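Local coordinates for cytoplasmic protein (Cryptococcus neoformans var. grubii serotype A, PDB 7LPO) that probably hydrolyses the beta-glucosidic bond of steryl glucosides, as a glycoside hydrolase of family 5, at residues Lys92-Asn97 against Arg660-Phe665; Ala84-Ala89 against Pro652-Asp657. All blocks are in the same frame, centred on the assembly; numbering follows the deposited sequence.

Contact 1. Residues Lys92-Asn97 against Arg660-Phe665; sequences KAWGYN and RAVAAF
F665 turns the edge of its ring onto one face of the W94 indole in an edge-to-face stack. Its CE1 sits 3.5 Å above the indole plane, over the centre. The centroids of the F665 ring and the W94 six-membered ring are 4.8 Å apart, with the planes at 74°. F665 CG stands between its backbone N and carbonyl carbon (chi1 65°), which keeps the ring close to its own helix, where V662 CA packs on one face. V662 meets the indole near its nitrogen, with V662 CG2 3.7 Å from W94 NE1. The indole N-H is hydrogen-bonded to the backbone O of I655. Y96 grips the same phenylalanine at its backbone. Y96 OH donates to F665 O at 2.8 Å, from above the carbonyl plane. Y96 OH also comes obliquely to the F665 ring, 3.2 Å from F665 CD1. I570 of strand 567-570 touches both Y96 and F665. K92 NZ donates to the backbone O of Y96 at 3.1 Å, within the segment 92-97. All four touching residues are buried. G95, with phi 92°, ends helix 83-93 in a Schellman motif. W94 and Y96 flank it. This is an alpha-to-beta turn of a TIM barrel, ended by a Schellman motif just before strand 98-104 and covered by short helix 662-665.

Contact 2. Residues Ala84-Ala89 against Pro652-Asp657; sequences ADLHLA and PTLILD
L654 reaches across to helix 83-93 with both branches of its fork. CD1 goes to L86 and CD2 goes to A89. The closest pair is L654 CD1 with L86 CD1 at 3.5 Å, tighter than usual for two methyl groups. The two leucines run past each other in opposite directions. Each has CG anti to its own backbone N (chi1 176° in L654, -167° in L86), which carries the end of each side chain toward the other helix. L654 CD1 also lies 3.9 Å from the backbone O of L86. L654 CD2 is 4.3 Å from A89 CB. It also lies near A89 O, so it rests on both the side chain and the backbone of the alanine. The CA atoms of A89 and L654 are 8.0 Å apart, the nearest such pair of the two segments. The small alanine is consistent with this approach. The contact is apolar and lies at the surface, with L86 exposed.

Farther out, polar groups anchor each segment to its surroundings. R90 NE is hydrogen-bonded to L654 O, so the leucine is tied to helix 83-93 by its backbone as well. D85 forms a salt bridge with K130 and a hydrogen bond with W134 NE1. W134 also touches A89 and L88. H87 points away from helix 652-656, bonds to Y573 OH and packs edge-to-face with W593. The indole N-H of W593 bonds to D657 O, so W593 links the two segments indirectly. D657 N closes the last turn of helix 652-656 onto T653 O at 3.0 Å. Helix 83-93 follows strand 35-43, and helix 652-656 comes after strand 567-570, which pairs in parallel with it. The contact is consistent with helix packing where a TIM barrel closes.

Contacts 1 and 2 lie side by side, with centres about 10 Å apart. Both use helix 83-93: contact 2 its first half, contact 1 its end and the turn after it. Their partners, helices 652-656 and 662-665, also follow each other in the chain. The order is 84-89, 92-97, 652-657, 660-665, so their segments alternate. They touch directly, as A93 CB packs on I655 CG2 and V662 CG1 on L656 CD2. Together they hold a late pair of short helices against an early helix of the barrel. Those short helices come between strand 567-570 and strand 669-673, at the start of the C-terminal beta-rich part of the chain.

Contact 1. Residues Lys92-Asn97 against Arg660-Phe665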
loop_
_atom_site.group_PDB
_atom_site.type_symbol
_atom_site.label_atom_id
_atom_site.label_comp_id
_atom_site.label_asym_id
_atom_site.label_seq_id
_atom_site.Cartn_x
_atom_site.Cartn_y
_atom_site.Cartn_z
ATOM N N LYS A 92 -9.444 -3.327 17.420
ATOM C CA LYS A 92 -10.353 -4.461 17.569
ATOM C C LYS A 92 -11.771 -3.997 17.886
ATOM O O LYS A 92 -12.745 -4.544 17.352
ATOM C CB LYS A 92 -9.847 -5.407 18.659
ATOM C CG LYS A 92 -10.319 -6.850 18.480
ATOM C CD LYS A 92 -9.513 -7.538 17.384
ATOM C CE LYS A 92 -9.975 -8.967 17.142
ATOM N NZ LYS A 92 -10.744 -9.097 15.870
ATOM N N ALA A 93 -11.906 -2.985 18.746
ATOM C CA ALA A 93 -13.222 -2.460 19.098
ATOM C C ALA A 93 -13.932 -1.838 17.901
ATOM O O ALA A 93 -15.166 -1.757 17.898
ATOM C CB ALA A 93 -13.088 -1.429 20.226
ATOM N N TRP A 94 -13.180 -1.385 16.896
ATOM C CA TRP A 94 -13.743 -0.874 15.657
ATOM C C TRP A 94 -14.155 -1.987 14.710
ATOM O O TRP A 94 -14.599 -1.696 13.592
ATOM C CB TRP A 94 -12.741 0.041 14.951
ATOM C CG TRP A 94 -12.610 1.420 15.537
ATOM C CD1 TRP A 94 -13.531 2.084 16.304
ATOM C CD2 TRP A 94 -11.499 2.308 15.384
ATOM N NE1 TRP A 94 -13.052 3.336 16.638
ATOM C CE2 TRP A 94 -11.805 3.490 16.092
ATOM C CE3 TRP A 94 -10.275 2.224 14.712
ATOM C CZ2 TRP A 94 -10.929 4.566 16.153
ATOM C CZ3 TRP A 94 -9.396 3.304 14.784
ATOM C CH2 TRP A 94 -9.734 4.455 15.492
ATOM N N GLY A 95 -14.029 -3.245 15.133
ATOM C CA GLY A 95 -14.456 -4.377 14.340
ATOM C C GLY A 95 -13.394 -4.974 13.444
ATOM O O GLY A 95 -13.676 -5.951 12.743
ATOM N N TYR A 96 -12.180 -4.438 13.451
ATOM C CA TYR A 96 -11.143 -4.921 12.548
ATOM C C TYR A 96 -10.576 -6.252 13.022
ATOM O O TYR A 96 -10.437 -6.494 14.223
ATOM C CB TYR A 96 -10.037 -3.882 12.428
ATOM C CG TYR A 96 -10.521 -2.586 11.810
ATOM C CD1 TYR A 96 -11.507 -2.589 10.831
ATOM C CD2 TYR A 96 -9.990 -1.366 12.196
ATOM C CE1 TYR A 96 -11.956 -1.420 10.265
ATOM C CE2 TYR A 96 -10.435 -0.188 11.628
ATOM C CZ TYR A 96 -11.419 -0.222 10.670
ATOM O OH TYR A 96 -11.871 0.949 10.110
ATOM N N ASN A 97 -10.284 -7.133 12.062
ATOM C CA ASN A 97 -9.650 -8.416 12.341
ATOM C C ASN A 97 -8.413 -8.641 11.479
ATOM O O ASN A 97 -7.916 -9.774 11.407
ATOM C CB ASN A 97 -10.643 -9.562 12.132
ATOM C CG ASN A 97 -11.293 -9.528 10.752
ATOM O OD1 ASN A 97 -10.916 -8.725 9.896
ATOM N ND2 ASN A 97 -12.271 -10.402 10.531
ATOM N N ARG A 660 -10.987 10.433 13.594
ATOM C CA ARG A 660 -11.489 11.396 12.619
ATOM C C ARG A 660 -12.389 10.674 11.624
ATOM O O ARG A 660 -11.949 9.736 10.954
ATOM C CB ARG A 660 -10.339 12.099 11.893
ATOM C CG ARG A 660 -9.368 12.819 12.813
ATOM C CD ARG A 660 -8.193 11.925 13.175
ATOM N NE ARG A 660 -7.232 11.773 12.084
ATOM C CZ ARG A 660 -6.370 12.714 11.707
ATOM N NH1 ARG A 660 -6.365 13.896 12.321
ATOM N NH2 ARG A 660 -5.515 12.477 10.713
ATOM N N ALA A 661 -13.642 11.121 11.523
ATOM C CA ALA A 661 -14.625 10.531 10.615
ATOM C C ALA A 661 -14.843 9.051 10.914
ATOM O O ALA A 661 -15.006 8.236 10.006
ATOM C CB ALA A 661 -14.217 10.728 9.155
ATOM N N VAL A 662 -14.843 8.707 12.203
ATOM C CA VAL A 662 -15.066 7.333 12.638
ATOM C C VAL A 662 -16.373 6.780 12.080
ATOM O O VAL A 662 -16.475 5.585 11.790
ATOM C CB VAL A 662 -15.025 7.275 14.184
ATOM C CG1 VAL A 662 -16.273 7.922 14.785
ATOM C CG2 VAL A 662 -14.859 5.857 14.661
ATOM N N ALA A 663 -17.389 7.626 11.909
ATOM C CA ALA A 663 -18.664 7.125 11.406
ATOM C C ALA A 663 -18.512 6.466 10.038
ATOM O O ALA A 663 -19.296 5.576 9.688
ATOM C CB ALA A 663 -19.682 8.256 11.332
ATOM N N ALA A 664 -17.514 6.870 9.256
ATOM C CA ALA A 664 -17.370 6.334 7.909
ATOM C C ALA A 664 -16.503 5.085 7.850
ATOM O O ALA A 664 -16.783 4.192 7.042
ATOM C CB ALA A 664 -16.794 7.401 6.973
ATOM N N PHE A 665 -15.460 4.979 8.680
ATOM C CA PHE A 665 -14.590 3.813 8.579
ATOM C C PHE A 665 -14.941 2.696 9.553
ATOM O O PHE A 665 -14.496 1.566 9.342
ATOM C CB PHE A 665 -13.105 4.203 8.728
ATOM C CG PHE A 665 -12.694 4.749 10.075
ATOM C CD1 PHE A 665 -12.590 3.928 11.185
ATOM C CD2 PHE A 665 -12.318 6.076 10.199
ATOM C CE1 PHE A 665 -12.163 4.433 12.404
ATOM C CE2 PHE A 665 -11.877 6.587 11.411
ATOM C CZ PHE A 665 -11.798 5.765 12.517
#

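Contact 2. Residues Ala84-Ala89 against Pro652-Asp657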
loop_
_atom_site.group_PDB
_atom_site.type_symbol
_atom_site.label_atom_id
_atom_site.label_comp_id
_atom_site.label_asym_id
_atom_site.label_seq_id
_atom_site.Cartn_x
_atom_site.Cartn_y
_atom_site.Cartn_z
ATOM N N ALA A 84 0.919 0.119 23.432
ATOM C CA ALA A 84 0.668 -0.790 22.316
ATOM C C ALA A 84 -0.683 -1.486 22.448
ATOM O O ALA A 84 -1.397 -1.663 21.453
ATOM C CB ALA A 84 1.792 -1.819 22.214
ATOM N N ASP A 85 -1.047 -1.899 23.663
ATOM C CA ASP A 85 -2.305 -2.612 23.845
ATOM C C ASP A 85 -3.506 -1.701 23.633
ATOM O O ASP A 85 -4.569 -2.172 23.217
ATOM C CB ASP A 85 -2.365 -3.234 25.239
ATOM C CG ASP A 85 -1.360 -4.355 25.417
ATOM O OD1 ASP A 85 -1.598 -5.450 24.868
ATOM O OD2 ASP A 85 -0.320 -4.136 26.084
ATOM N N LEU A 86 -3.371 -0.410 23.935
ATOM C CA LEU A 86 -4.493 0.504 23.755
ATOM C C LEU A 86 -4.808 0.701 22.278
ATOM O O LEU A 86 -5.978 0.758 21.891
ATOM C CB LEU A 86 -4.181 1.839 24.424
ATOM C CG LEU A 86 -5.363 2.790 24.596
ATOM C CD1 LEU A 86 -6.566 2.107 25.228
ATOM C CD2 LEU A 86 -4.946 4.007 25.437
ATOM N N HIS A 87 -3.775 0.787 21.435
ATOM C CA HIS A 87 -4.004 0.936 20.002
ATOM C C HIS A 87 -4.672 -0.302 19.420
ATOM O O HIS A 87 -5.639 -0.196 18.656
ATOM C CB HIS A 87 -2.687 1.211 19.293
ATOM C CG HIS A 87 -2.128 2.570 19.570
ATOM N ND1 HIS A 87 -2.791 3.729 19.238
ATOM C CD2 HIS A 87 -0.966 2.951 20.146
ATOM C CE1 HIS A 87 -2.061 4.769 19.595
ATOM N NE2 HIS A 87 -0.943 4.325 20.139
ATOM N N LEU A 88 -4.174 -1.491 19.770
ATOM C CA LEU A 88 -4.782 -2.712 19.254
ATOM C C LEU A 88 -6.202 -2.870 19.779
ATOM O O LEU A 88 -7.094 -3.318 19.052
ATOM C CB LEU A 88 -3.926 -3.927 19.615
ATOM C CG LEU A 88 -2.530 -3.952 18.985
ATOM C CD1 LEU A 88 -1.642 -5.039 19.601
ATOM C CD2 LEU A 88 -2.605 -4.164 17.478
ATOM N N ALA A 89 -6.437 -2.505 21.038
ATOM C CA ALA A 89 -7.792 -2.551 21.574
ATOM C C ALA A 89 -8.722 -1.676 20.752
ATOM O O ALA A 89 -9.842 -2.082 20.420
ATOM C CB ALA A 89 -7.798 -2.103 23.036
ATOM N N PRO A 652 -16.701 4.664 25.711
ATOM C CA PRO A 652 -16.789 5.241 24.358
ATOM C C PRO A 652 -15.541 6.016 23.969
ATOM O O PRO A 652 -15.264 6.168 22.772
ATOM C CB PRO A 652 -18.019 6.162 24.419
ATOM C CG PRO A 652 -18.649 5.965 25.745
ATOM C CD PRO A 652 -17.849 5.008 26.570
ATOM N N THR A 653 -14.777 6.508 24.945
ATOM C CA THR A 653 -13.572 7.271 24.639
ATOM C C THR A 653 -12.573 6.460 23.825
ATOM O O THR A 653 -11.838 7.028 23.010
ATOM C CB THR A 653 -12.926 7.751 25.939
ATOM O OG1 THR A 653 -13.787 8.714 26.556
ATOM C CG2 THR A 653 -11.569 8.386 25.681
ATOM N N LEU A 654 -12.515 5.144 24.037
ATOM C CA LEU A 654 -11.608 4.308 23.258
ATOM C C LEU A 654 -11.919 4.395 21.767
ATOM O O LEU A 654 -11.012 4.534 20.936
ATOM C CB LEU A 654 -11.696 2.859 23.731
ATOM C CG LEU A 654 -10.867 1.849 22.939
ATOM C CD1 LEU A 654 -9.381 2.059 23.180
ATOM C CD2 LEU A 654 -11.280 0.428 23.313
ATOM N N ILE A 655 -13.199 4.302 21.405
ATOM C CA ILE A 655 -13.560 4.227 19.992
ATOM C C ILE A 655 -13.856 5.581 19.369
ATOM O O ILE A 655 -14.067 5.655 18.149
ATOM C CB ILE A 655 -14.773 3.299 19.787
ATOM C CG1 ILE A 655 -15.953 3.723 20.672
ATOM C CG2 ILE A 655 -14.393 1.846 20.088
ATOM C CD1 ILE A 655 -17.179 2.870 20.498
ATOM N N LEU A 656 -13.864 6.647 20.142
ATOM C CA LEU A 656 -14.177 7.963 19.601
ATOM C C LEU A 656 -13.051 8.968 19.747
ATOM O O LEU A 656 -12.795 9.740 18.818
ATOM C CB LEU A 656 -15.427 8.542 20.284
ATOM C CG LEU A 656 -16.739 7.778 20.162
ATOM C CD1 LEU A 656 -17.822 8.500 20.961
ATOM C CD2 LEU A 656 -17.128 7.630 18.705
ATOM N N ASP A 657 -12.390 9.013 20.897
ATOM C CA ASP A 657 -11.470 10.105 21.190
ATOM C C ASP A 657 -10.181 9.951 20.391
ATOM O O ASP A 657 -9.509 8.918 20.481
ATOM C CB ASP A 657 -11.178 10.147 22.682
ATOM C CG ASP A 657 -10.521 11.431 23.111
ATOM O OD1 ASP A 657 -10.964 12.499 22.655
ATOM O OD2 ASP A 657 -9.566 11.366 23.903
#